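Long-range contact in putative Nitroreductase (Anabaena variabilis ATCC 29413, PDB 3EO7), which binds flavin mononucleotide and probably acts as an oxidoreductase of the nitroreductase family: residues A48-Q56 and G68-F79. Numbering follows the deposited sequence.
Sequences AIDLKPYLQ and GQWWQRLSRLLF. With ACT (acetate ion), chain F.
Largely apolar packing, with one side-chain-to-backbone hydrogen bond, joins Tyr54, Leu51 and Leu55 to Trp71, Ser75 and Phe79, where the chain leaving edge strand 47-50 of the seven-stranded antiparallel sheet lies against helix 66-82. Tyr54 lays one ring face on Trp71 CB, which sits 3.5 Å from the ring centroid, almost on its normal, in a CH-pi contact. The Tyr54 ring and the indole's five-membered ring are tilted by 28° and offset, sharing little face. Tyr54 OH donates to O of an acetate ion, probably from the crystallisation liquor, at 2.6 Å; acetate OXT lies over an indole face. Ile49 CD1 and Leu51 CD2 pack against the indole's six-membered ring, their side chains crossing it at about a right angle, and Leu51 CD1 touches Leu78 CD1. With its OG anti to the backbone N (chi1 177°), Ser75 donates to Leu51 O at 2.7 Å; Tyr54 N reaches the same oxygen from the opposite face of the carbonyl plane. Leu55 CD2 lies over one face of the Phe79 ring in a CH-pi contact, 3.8 Å from its centroid; His133 meets this ring edge-to-face, and its NE2 is hydrogen-bonded to Ser75 OG. Replacing Tyr54 by alanine is likely to open a gap over Trp71 CB and leave the acetate without its hydroxyl donor. Two donors, one from its own turn and one from the helix, thus grip Leu51 O, which would hold the turn against the helix.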
ATOM      1  N   ALA A  48      17.340  22.351  -5.842  1.00 25.14           N
ATOM      2  CA  ALA A  48      17.224  20.946  -6.222  1.00 25.04           C
ATOM      3  C   ALA A  48      18.477  20.209  -5.757  1.00 25.49           C
ATOM      4  O   ALA A  48      19.590  20.693  -5.965  1.00 26.65           O
ATOM      5  CB  ALA A  48      17.065  20.827  -7.718  1.00 26.11           C
ATOM      6  N   ILE A  49      18.306  19.083  -5.068  1.00 20.35           N
ATOM      7  CA  ILE A  49      19.407  18.235  -4.651  1.00 21.74           C
ATOM      8  C   ILE A  49      19.373  17.001  -5.559  1.00 20.41           C
ATOM      9  O   ILE A  49      18.443  16.223  -5.521  1.00 18.96           O
ATOM     10  CB  ILE A  49      19.283  17.778  -3.208  1.00 22.70           C
ATOM     11  CG1 ILE A  49      19.138  18.981  -2.266  1.00 29.79           C
ATOM     12  CG2 ILE A  49      20.470  16.878  -2.827  1.00 22.37           C
ATOM     13  CD1 ILE A  49      19.051  18.575  -0.802  1.00 29.93           C
ATOM     14  N   ASP A  50      20.393  16.837  -6.390  1.00 18.73           N
ATOM     15  CA  ASP A  50      20.450  15.708  -7.307  1.00 17.84           C
ATOM     16  C   ASP A  50      20.910  14.473  -6.579  1.00 17.24           C
ATOM     17  O   ASP A  50      22.023  14.445  -6.052  1.00 16.69           O
ATOM     18  CB  ASP A  50      21.434  16.035  -8.437  1.00 19.35           C
ATOM     19  CG  ASP A  50      21.544  14.946  -9.487  1.00 20.64           C
ATOM     20  OD1 ASP A  50      20.804  13.933  -9.453  1.00 21.71           O
ATOM     21  OD2 ASP A  50      22.419  15.136 -10.367  1.00 21.32           O
ATOM     22  N   LEU A  51      20.080  13.436  -6.577  1.00 16.96           N
ATOM     23  CA  LEU A  51      20.416  12.200  -5.868  1.00 17.76           C
ATOM     24  C   LEU A  51      21.064  11.157  -6.763  1.00 16.01           C
ATOM     25  O   LEU A  51      21.498  10.116  -6.289  1.00 16.25           O
ATOM     26  CB  LEU A  51      19.177  11.594  -5.220  1.00 19.15           C
ATOM     27  CG  LEU A  51      18.491  12.424  -4.129  1.00 20.73           C
ATOM     28  CD1 LEU A  51      17.145  11.817  -3.760  1.00 19.44           C
ATOM     29  CD2 LEU A  51      19.396  12.553  -2.911  1.00 20.87           C
ATOM     30  N   LYS A  52      21.068  11.396  -8.062  1.00 19.21           N
ATOM     31  CA  LYS A  52      21.623  10.421  -8.999  1.00 18.47           C
ATOM     32  C   LYS A  52      23.099  10.063  -8.791  1.00 19.25           C
ATOM     33  O   LYS A  52      23.455   8.893  -8.916  1.00 18.26           O
ATOM     34  CB  LYS A  52      21.369  10.861 -10.447  1.00 22.28           C
ATOM     35  CG  LYS A  52      19.892  10.835 -10.811  1.00 22.03           C
ATOM     36  CD  LYS A  52      19.626  11.193 -12.245  1.00 20.08           C
ATOM     37  CE  LYS A  52      20.059  12.604 -12.594  1.00 24.06           C
ATOM     38  NZ  LYS A  52      19.343  13.675 -11.827  1.00 21.69           N
ATOM     39  N   PRO A  53      23.966  11.043  -8.485  1.00 18.26           N
ATOM     40  CA  PRO A  53      25.373  10.675  -8.237  1.00 18.57           C
ATOM     41  C   PRO A  53      25.600   9.650  -7.125  1.00 22.52           C
ATOM     42  O   PRO A  53      26.653   9.005  -7.087  1.00 22.02           O
ATOM     43  CB  PRO A  53      26.023  12.002  -7.881  1.00 18.97           C
ATOM     44  CG  PRO A  53      25.179  13.023  -8.588  1.00 19.41           C
ATOM     45  CD  PRO A  53      23.778  12.507  -8.409  1.00 20.71           C
ATOM     46  N   TYR A  54      24.607   9.453  -6.264  1.00 20.96           N
ATOM     47  CA  TYR A  54      24.743   8.521  -5.138  1.00 23.66           C
ATOM     48  C   TYR A  54      24.038   7.198  -5.355  1.00 29.74           C
ATOM     49  O   TYR A  54      24.055   6.341  -4.476  1.00 30.53           O
ATOM     50  CB  TYR A  54      24.229   9.194  -3.863  1.00 23.31           C
ATOM     51  CG  TYR A  54      24.862  10.520  -3.637  1.00 20.68           C
ATOM     52  CD1 TYR A  54      26.154  10.602  -3.112  1.00 20.20           C
ATOM     53  CD2 TYR A  54      24.188  11.695  -3.937  1.00 24.76           C
ATOM     54  CE1 TYR A  54      26.760  11.817  -2.890  1.00 26.11           C
ATOM     55  CE2 TYR A  54      24.807  12.933  -3.746  1.00 28.26           C
ATOM     56  CZ  TYR A  54      26.084  12.979  -3.205  1.00 28.56           C
ATOM     57  OH  TYR A  54      26.714  14.178  -3.000  1.00 35.24           O
ATOM     58  N   LEU A  55      23.421   7.034  -6.517  1.00 33.82           N
ATOM     59  CA  LEU A  55      22.695   5.818  -6.879  1.00 40.84           C
ATOM     60  C   LEU A  55      23.713   5.065  -7.749  1.00 51.13           C
ATOM     61  O   LEU A  55      23.624   5.079  -8.972  1.00 53.58           O
ATOM     62  CB  LEU A  55      21.453   6.258  -7.667  1.00 41.14           C
ATOM     63  CG  LEU A  55      20.240   5.381  -7.915  1.00 41.68           C
ATOM     64  CD1 LEU A  55      19.571   5.133  -6.597  1.00 31.82           C
ATOM     65  CD2 LEU A  55      19.267   6.052  -8.895  1.00 38.96           C
ATOM     66  N   GLN A  56      24.692   4.404  -7.135  1.00 60.29           N
ATOM     67  CA  GLN A  56      25.809   3.878  -7.920  1.00 67.37           C
ATOM     68  C   GLN A  56      26.448   2.532  -7.517  1.00 73.83           C
ATOM     69  O   GLN A  56      25.737   1.541  -7.278  1.00 74.71           O
ATOM     70  CB  GLN A  56      26.870   4.971  -7.920  1.00 68.79           C
ATOM     71  CG  GLN A  56      27.265   5.378  -6.499  1.00 72.59           C
ATOM     72  CD  GLN A  56      28.651   5.965  -6.409  1.00 81.17           C
ATOM     73  OE1 GLN A  56      29.544   5.622  -7.197  1.00 86.21           O
ATOM     74  NE2 GLN A  56      28.857   6.832  -5.418  1.00 87.04           N
ATOM     75  N   GLY A  68      29.026  11.035   1.830  1.00 24.11           N
ATOM     76  CA  GLY A  68      28.571  10.377   0.598  1.00 24.13           C
ATOM     77  C   GLY A  68      27.823   9.076   0.897  1.00 22.64           C
ATOM     78  O   GLY A  68      26.818   8.758   0.224  1.00 21.13           O
ATOM     79  N   GLN A  69      28.313   8.314   1.891  1.00 20.97           N
ATOM     80  CA  GLN A  69      27.654   7.066   2.273  1.00 23.81           C
ATOM     81  C   GLN A  69      26.244   7.388   2.772  1.00 19.01           C
ATOM     82  O   GLN A  69      25.311   6.654   2.487  1.00 20.93           O
ATOM     83  CB  GLN A  69      28.422   6.314   3.352  1.00 23.57           C
ATOM     84  CG  GLN A  69      29.797   5.825   2.914  1.00 31.83           C
ATOM     85  CD  GLN A  69      30.644   5.376   4.100  1.00 32.80           C
ATOM     86  OE1 GLN A  69      30.109   4.874   5.094  1.00 51.16           O
ATOM     87  NE2 GLN A  69      31.956   5.557   4.005  1.00 47.86           N
ATOM     88  N   TRP A  70      26.083   8.515   3.468  1.00 16.62           N
ATOM     89  CA  TRP A  70      24.745   8.866   3.943  1.00 17.51           C
ATOM     90  C   TRP A  70      23.817   9.195   2.770  1.00 18.08           C
ATOM     91  O   TRP A  70      22.700   8.667   2.675  1.00 17.99           O
ATOM     92  CB  TRP A  70      24.764  10.001   4.969  1.00 20.18           C
ATOM     93  CG  TRP A  70      23.379  10.139   5.450  1.00 20.25           C
ATOM     94  CD1 TRP A  70      22.712   9.285   6.302  1.00 29.27           C
ATOM     95  CD2 TRP A  70      22.400  11.068   4.968  1.00 22.81           C
ATOM     96  NE1 TRP A  70      21.383   9.655   6.395  1.00 29.56           N
ATOM     97  CE2 TRP A  70      21.175  10.764   5.614  1.00 29.86           C
ATOM     98  CE3 TRP A  70      22.444  12.147   4.080  1.00 19.17           C
ATOM     99  CZ2 TRP A  70      20.015  11.510   5.396  1.00 30.30           C
ATOM    100  CZ3 TRP A  70      21.301  12.875   3.870  1.00 23.56           C
ATOM    101  CH2 TRP A  70      20.107  12.562   4.525  1.00 25.01           C
ATOM    102  N   TRP A  71      24.285  10.040   1.863  1.00 17.99           N
ATOM    103  CA  TRP A  71      23.479  10.425   0.704  1.00 17.66           C
ATOM    104  C   TRP A  71      23.136   9.200  -0.147  1.00 17.31           C
ATOM    105  O   TRP A  71      22.045   9.151  -0.699  1.00 18.52           O
ATOM    106  CB  TRP A  71      24.153  11.503  -0.133  1.00 18.16           C
ATOM    107  CG  TRP A  71      24.062  12.882   0.481  1.00 19.16           C
ATOM    108  CD1 TRP A  71      25.056  13.581   1.098  1.00 24.39           C
ATOM    109  CD2 TRP A  71      22.881  13.681   0.586  1.00 22.03           C
ATOM    110  NE1 TRP A  71      24.570  14.794   1.544  1.00 25.51           N
ATOM    111  CE2 TRP A  71      23.241  14.878   1.242  1.00 26.06           C
ATOM    112  CE3 TRP A  71      21.570  13.530   0.130  1.00 23.60           C
ATOM    113  CZ2 TRP A  71      22.327  15.896   1.486  1.00 25.14           C
ATOM    114  CZ3 TRP A  71      20.661  14.537   0.374  1.00 27.60           C
ATOM    115  CH2 TRP A  71      21.048  15.706   1.049  1.00 22.92           C
ATOM    116  N   GLN A  72      24.050   8.237  -0.272  1.00 16.83           N
ATOM    117  CA  GLN A  72      23.778   6.987  -1.012  1.00 19.11           C
ATOM    118  C   GLN A  72      22.594   6.239  -0.405  1.00 17.65           C
ATOM    119  O   GLN A  72      21.751   5.720  -1.121  1.00 16.50           O
ATOM    120  CB  GLN A  72      24.959   6.022  -1.007  1.00 21.61           C
ATOM    121  CG  GLN A  72      26.102   6.364  -1.942  1.00 33.24           C
ATOM    122  CD  GLN A  72      27.328   5.463  -1.721  1.00 33.09           C
ATOM    123  OE1 GLN A  72      27.198   4.306  -1.292  1.00 48.52           O
ATOM    124  NE2 GLN A  72      28.522   6.000  -2.006  1.00 47.90           N
ATOM    125  N   ARG A  73      22.534   6.196   0.916  1.00 14.47           N
ATOM    126  CA  ARG A  73      21.433   5.518   1.587  1.00 16.15           C
ATOM    127  C   ARG A  73      20.105   6.223   1.316  1.00 15.07           C
ATOM    128  O   ARG A  73      19.127   5.565   0.994  1.00 15.94           O
ATOM    129  CB  ARG A  73      21.702   5.430   3.098  1.00 13.95           C
ATOM    130  CG  ARG A  73      22.928   4.607   3.476  1.00 18.86           C
ATOM    131  CD  ARG A  73      23.277   4.850   4.938  1.00 18.81           C
ATOM    132  NE  ARG A  73      22.251   4.270   5.800  1.00 16.01           N
ATOM    133  CZ  ARG A  73      22.031   4.609   7.063  1.00 16.61           C
ATOM    134  NH1 ARG A  73      22.735   5.586   7.639  1.00 19.00           N
ATOM    135  NH2 ARG A  73      21.078   4.001   7.737  1.00 18.95           N
ATOM    136  N   LEU A  74      20.067   7.559   1.424  1.00 17.02           N
ATOM    137  CA  LEU A  74      18.806   8.293   1.154  1.00 17.73           C
ATOM    138  C   LEU A  74      18.391   8.151  -0.325  1.00 16.80           C
ATOM    139  O   LEU A  74      17.223   7.946  -0.658  1.00 16.58           O
ATOM    140  CB  LEU A  74      18.955   9.799   1.498  1.00 16.96           C
ATOM    141  CG  LEU A  74      17.648  10.615   1.275  1.00 20.59           C
ATOM    142  CD1 LEU A  74      16.518  10.090   2.176  1.00 20.63           C
ATOM    143  CD2 LEU A  74      17.920  12.140   1.475  1.00 22.60           C
ATOM    144  N   SER A  75      19.371   8.257  -1.212  1.00 16.26           N
ATOM    145  CA  SER A  75      19.132   8.156  -2.662  1.00 16.73           C
ATOM    146  C   SER A  75      18.539   6.790  -3.009  1.00 15.62           C
ATOM    147  O   SER A  75      17.531   6.671  -3.725  1.00 15.21           O
ATOM    148  CB  SER A  75      20.444   8.399  -3.416  1.00 17.90           C
ATOM    149  OG  SER A  75      20.278   8.242  -4.815  1.00 16.51           O
ATOM    150  N   ARG A  76      19.154   5.749  -2.483  1.00 14.55           N
ATOM    151  CA  ARG A  76      18.682   4.385  -2.718  1.00 19.08           C
ATOM    152  C   ARG A  76      17.326   4.098  -2.088  1.00 17.37           C
ATOM    153  O   ARG A  76      16.469   3.438  -2.710  1.00 16.31           O
ATOM    154  CB  ARG A  76      19.744   3.386  -2.237  1.00 19.55           C
ATOM    155  CG  ARG A  76      19.462   1.908  -2.510  1.00 30.31           C
ATOM    156  CD  ARG A  76      20.573   1.014  -1.920  1.00 33.68           C
ATOM    157  NE  ARG A  76      21.897   1.475  -2.333  1.00 44.33           N
ATOM    158  CZ  ARG A  76      22.533   1.096  -3.441  1.00 52.27           C
ATOM    159  NH1 ARG A  76      21.978   0.218  -4.284  1.00 45.42           N
ATOM    160  NH2 ARG A  76      23.745   1.605  -3.707  1.00 51.55           N
ATOM    161  N   LEU A  77      17.110   4.587  -0.858  1.00 16.19           N
ATOM    162  CA  LEU A  77      15.844   4.408  -0.182  1.00 16.65           C
ATOM    163  C   LEU A  77      14.712   4.999  -1.029  1.00 16.53           C
ATOM    164  O   LEU A  77      13.706   4.337  -1.302  1.00 17.07           O
ATOM    165  CB  LEU A  77      15.882   5.039   1.227  1.00 16.91           C
ATOM    166  CG  LEU A  77      14.672   4.768   2.135  1.00 21.04           C
ATOM    167  CD1 LEU A  77      15.082   4.933   3.623  1.00 21.69           C
ATOM    168  CD2 LEU A  77      13.504   5.678   1.760  1.00 20.19           C
ATOM    169  N   LEU A  78      14.930   6.202  -1.541  1.00 15.64           N
ATOM    170  CA  LEU A  78      13.884   6.874  -2.310  1.00 15.63           C
ATOM    171  C   LEU A  78      13.687   6.216  -3.665  1.00 14.79           C
ATOM    172  O   LEU A  78      12.547   5.993  -4.106  1.00 16.71           O
ATOM    173  CB  LEU A  78      14.166   8.350  -2.428  1.00 16.27           C
ATOM    174  CG  LEU A  78      13.998   9.210  -1.155  1.00 18.72           C
ATOM    175  CD1 LEU A  78      14.642  10.599  -1.334  1.00 18.16           C
ATOM    176  CD2 LEU A  78      12.506   9.297  -0.825  1.00 18.40           C
ATOM    177  N   PHE A  79      14.791   5.869  -4.312  1.00 16.43           N
ATOM    178  CA  PHE A  79      14.706   5.280  -5.656  1.00 16.45           C
ATOM    179  C   PHE A  79      14.013   3.921  -5.677  1.00 17.98           C
ATOM    180  O   PHE A  79      13.211   3.617  -6.572  1.00 16.41           O
ATOM    181  CB  PHE A  79      16.079   5.189  -6.300  1.00 17.45           C
ATOM    182  CG  PHE A  79      15.999   4.798  -7.733  1.00 18.67           C
ATOM    183  CD1 PHE A  79      15.469   5.701  -8.669  1.00 17.23           C
ATOM    184  CD2 PHE A  79      16.347   3.522  -8.141  1.00 27.53           C
ATOM    185  CE1 PHE A  79      15.330   5.345  -9.989  1.00 23.08           C
ATOM    186  CE2 PHE A  79      16.219   3.157  -9.479  1.00 33.25           C
ATOM    187  CZ  PHE A  79      15.699   4.069 -10.396  1.00 22.97           C
TER
HETATM  188  C   ACT F 704      24.855  16.930  -1.928  1.00 59.58           C
HETATM  189  O   ACT F 704      25.036  16.145  -2.894  1.00 58.51           O
HETATM  190  OXT ACT F 704      23.744  16.834  -1.391  1.00 62.25           O
HETATM  191  CH3 ACT F 704      25.873  17.919  -1.432  1.00 56.66           C